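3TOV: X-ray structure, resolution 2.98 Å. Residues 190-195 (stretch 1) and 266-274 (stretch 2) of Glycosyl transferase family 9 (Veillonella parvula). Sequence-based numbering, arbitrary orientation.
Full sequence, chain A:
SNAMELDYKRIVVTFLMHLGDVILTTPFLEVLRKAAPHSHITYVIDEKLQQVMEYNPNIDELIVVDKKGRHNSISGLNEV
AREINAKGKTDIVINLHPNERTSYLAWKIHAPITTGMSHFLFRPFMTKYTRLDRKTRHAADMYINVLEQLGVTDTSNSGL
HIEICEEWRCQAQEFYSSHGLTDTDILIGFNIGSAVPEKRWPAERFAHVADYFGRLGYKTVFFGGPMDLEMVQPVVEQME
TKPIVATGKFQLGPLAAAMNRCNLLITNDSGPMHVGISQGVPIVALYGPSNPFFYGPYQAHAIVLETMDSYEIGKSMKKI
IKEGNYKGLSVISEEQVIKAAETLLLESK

Stretch 1 (190-195) FNIGSA
Stretch 2 266-274: ITNDSGPMH

Two neighbouring parallel β-strands, each entering from earlier in the chain, meet edge to edge and then run out into loops. Phe190 pairs with Ile266 (CA to CA 5.0 Å) and Asn191 with Thr267 (CA to CA 4.9 Å); beyond them the chains diverge, and Ser194 CA lies 6.9 Å from Ser270 CA. The strand residues are extended, with phi/psi -123/132 at Phe190, -122/95 at Asn191, -101/135 at Ile266 and -167/160 at Thr267. The register is marked by a nearly straight hydrogen bond from Asn191 N to Ile266 O (3.1 Å, 166° at the hydrogen). The same Ile266 O receives a CA-H...O contact from Phe190 CA at 3.5 Å, and Thr267 CA makes another to Asn191 O at 3.3 Å. After the strand, stretch 1 continues through Ile192 (-96/175), Gly193 (82/136) and Ser194 (-155/157). At the Gly193 angles a CB would be jammed against the preceding carbonyl oxygen, so the turn calls for glycine. Stretch 2 passes through Asn268 (-91/174), Asp269 (-73/103) and Ser270 (-161/153) into a helix that continues beyond His274; Met273 N donates to Ser270 O at 2.7 Å in its first turn.

Phe190 and Ile266 point to the same face of the sheet, both with chi1 m (Ile266 chi2 t, Phe190 chi2 -104°), and pack Phe190 CE1 against Ile266 CD1 at 3.7 Å, the methyl lying oblique to the ring. Asn191 and Thr267 share the other face. Asn191, chi1 t and chi2 48°, is the most extensively covered residue, its amide reaching across to the loop and the helix start. Asn191 ND2 donates to Ser270 OG at 3.1 Å and, weakly, to Thr267 OG1 at 3.4 Å, while Pro272 CB lies only 3.1 Å from Asn191 ND2, a tight contact and not a hydrogen bond.

Hydrogen bonds within stretch 2 brace these acceptors: Ser270 OG (chi1 p) donates to Asn268 OD1 at 3.2 Å, and Thr267 OG1 (chi1 t) to Asn268 O at 2.6 Å. Asn268, chi1 p and chi2 -15°, points toward stretch 1 and sends a weak but straight hydrogen bond from Asn268 ND2 to Gly193 O (3.3 Å, 170°), linking Asn268 to the loop of stretch 1. Asn268 OD1 sits 3.2 Å from Asn191 O, but both are acceptors and no hydrogen bond joins them. Ser194, chi1 t, has its CA-to-CB bond toward stretch 2, with Ser194 CB 3.3 Å from Asn268 ND2. At Ile192 the CA-to-CB bond points away from stretch 2 (chi1 97°, between wells; chi2 t).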

# COMPACT_ATOMS: atom_id res chain seq x y z
N PHE A 190 -13.84 -7.64 -0.03
CA PHE A 190 -14.02 -6.44 -0.83
C PHE A 190 -13.56 -5.20 -0.09
O PHE A 190 -13.91 -4.99 1.07
CB PHE A 190 -15.50 -6.24 -1.14
CG PHE A 190 -16.13 -7.39 -1.84
CD1 PHE A 190 -16.41 -7.33 -3.19
CD2 PHE A 190 -16.43 -8.55 -1.14
CE1 PHE A 190 -16.99 -8.40 -3.83
CE2 PHE A 190 -17.01 -9.63 -1.78
CZ PHE A 190 -17.29 -9.55 -3.12
N ASN A 191 -12.78 -4.38 -0.77
CA ASN A 191 -12.45 -3.06 -0.30
C ASN A 191 -12.91 -2.11 -1.40
O ASN A 191 -12.22 -1.89 -2.38
CB ASN A 191 -10.94 -2.94 -0.03
CG ASN A 191 -10.45 -1.49 0.02
OD1 ASN A 191 -11.04 -0.63 0.70
ND2 ASN A 191 -9.36 -1.23 -0.69
N ILE A 192 -14.12 -1.59 -1.24
CA ILE A 192 -14.69 -0.61 -2.15
C ILE A 192 -14.46 0.79 -1.58
O ILE A 192 -13.96 0.95 -0.46
CB ILE A 192 -16.21 -0.84 -2.29
CG1 ILE A 192 -17.00 0.09 -1.37
CG2 ILE A 192 -16.56 -2.28 -1.94
CD1 ILE A 192 -18.35 -0.47 -0.88
N GLY A 193 -14.82 1.81 -2.35
CA GLY A 193 -14.87 3.15 -1.79
C GLY A 193 -13.56 3.92 -1.68
O GLY A 193 -12.53 3.39 -1.25
N SER A 194 -13.64 5.18 -2.08
CA SER A 194 -12.49 6.06 -2.19
C SER A 194 -13.01 7.47 -2.05
O SER A 194 -14.19 7.73 -2.27
CB SER A 194 -11.83 5.88 -3.58
OG SER A 194 -10.82 6.84 -3.84
N ALA A 195 -12.13 8.40 -1.65
CA ALA A 195 -12.51 9.80 -1.60
C ALA A 195 -12.88 10.29 -3.01
O ALA A 195 -13.65 11.24 -3.18
CB ALA A 195 -11.38 10.62 -1.03
N ILE A 266 -11.23 -8.04 -4.03
CA ILE A 266 -11.67 -7.21 -5.14
C ILE A 266 -11.64 -5.77 -4.65
O ILE A 266 -12.08 -5.49 -3.53
CB ILE A 266 -13.10 -7.58 -5.52
CG1 ILE A 266 -13.16 -9.04 -5.92
CG2 ILE A 266 -13.60 -6.68 -6.62
CD1 ILE A 266 -14.51 -9.48 -6.39
N THR A 267 -11.12 -4.85 -5.45
CA THR A 267 -10.83 -3.52 -4.90
C THR A 267 -10.54 -2.46 -5.93
O THR A 267 -10.19 -2.77 -7.06
CB THR A 267 -9.62 -3.56 -3.91
OG1 THR A 267 -9.01 -2.27 -3.86
CG2 THR A 267 -8.57 -4.54 -4.37
N ASN A 268 -10.68 -1.19 -5.52
CA ASN A 268 -10.27 -0.05 -6.33
C ASN A 268 -8.82 0.36 -6.04
O ASN A 268 -8.18 -0.20 -5.16
CB ASN A 268 -11.21 1.12 -6.11
CG ASN A 268 -11.34 1.49 -4.65
OD1 ASN A 268 -10.94 0.73 -3.78
ND2 ASN A 268 -11.88 2.67 -4.38
N ASP A 269 -8.27 1.31 -6.80
CA ASP A 269 -6.92 1.76 -6.49
C ASP A 269 -6.98 2.59 -5.24
O ASP A 269 -7.45 3.73 -5.26
CB ASP A 269 -6.17 2.49 -7.64
CG ASP A 269 -7.09 3.27 -8.59
OD1 ASP A 269 -8.23 2.81 -8.88
OD2 ASP A 269 -6.66 4.34 -9.08
N SER A 270 -6.56 1.97 -4.14
CA SER A 270 -6.51 2.61 -2.83
C SER A 270 -5.55 1.82 -1.94
O SER A 270 -5.37 0.61 -2.14
CB SER A 270 -7.90 2.72 -2.19
OG SER A 270 -8.45 1.44 -1.89
N GLY A 271 -4.95 2.51 -0.97
CA GLY A 271 -3.94 1.93 -0.11
C GLY A 271 -4.19 0.53 0.41
O GLY A 271 -3.28 -0.30 0.45
N PRO A 272 -5.43 0.24 0.82
CA PRO A 272 -5.74 -1.12 1.29
C PRO A 272 -5.43 -2.19 0.25
O PRO A 272 -5.23 -3.34 0.63
CB PRO A 272 -7.25 -1.06 1.54
CG PRO A 272 -7.50 0.37 1.87
CD PRO A 272 -6.55 1.17 1.04
N MSE A 273 -5.40 -1.83 -1.03
CA MSE A 273 -5.02 -2.78 -2.07
C MSE A 273 -3.57 -3.25 -1.90
O MSE A 273 -3.26 -4.43 -2.05
CB MSE A 273 -5.21 -2.16 -3.45
CG MSE A 273 -4.97 -3.12 -4.61
SE MSE A 273 -4.71 -2.18 -6.30
CE MSE A 273 -3.00 -1.30 -5.96
N HIS A 274 -2.67 -2.32 -1.58
CA HIS A 274 -1.30 -2.69 -1.29
C HIS A 274 -1.16 -3.52 0.00
O HIS A 274 -0.39 -4.48 0.05
CB HIS A 274 -0.40 -1.45 -1.28
CG HIS A 274 -0.49 -0.64 -2.53
ND1 HIS A 274 -1.28 0.49 -2.62
CD2 HIS A 274 0.08 -0.80 -3.74
CE1 HIS A 274 -1.18 1.00 -3.84
NE2 HIS A 274 -0.36 0.23 -4.54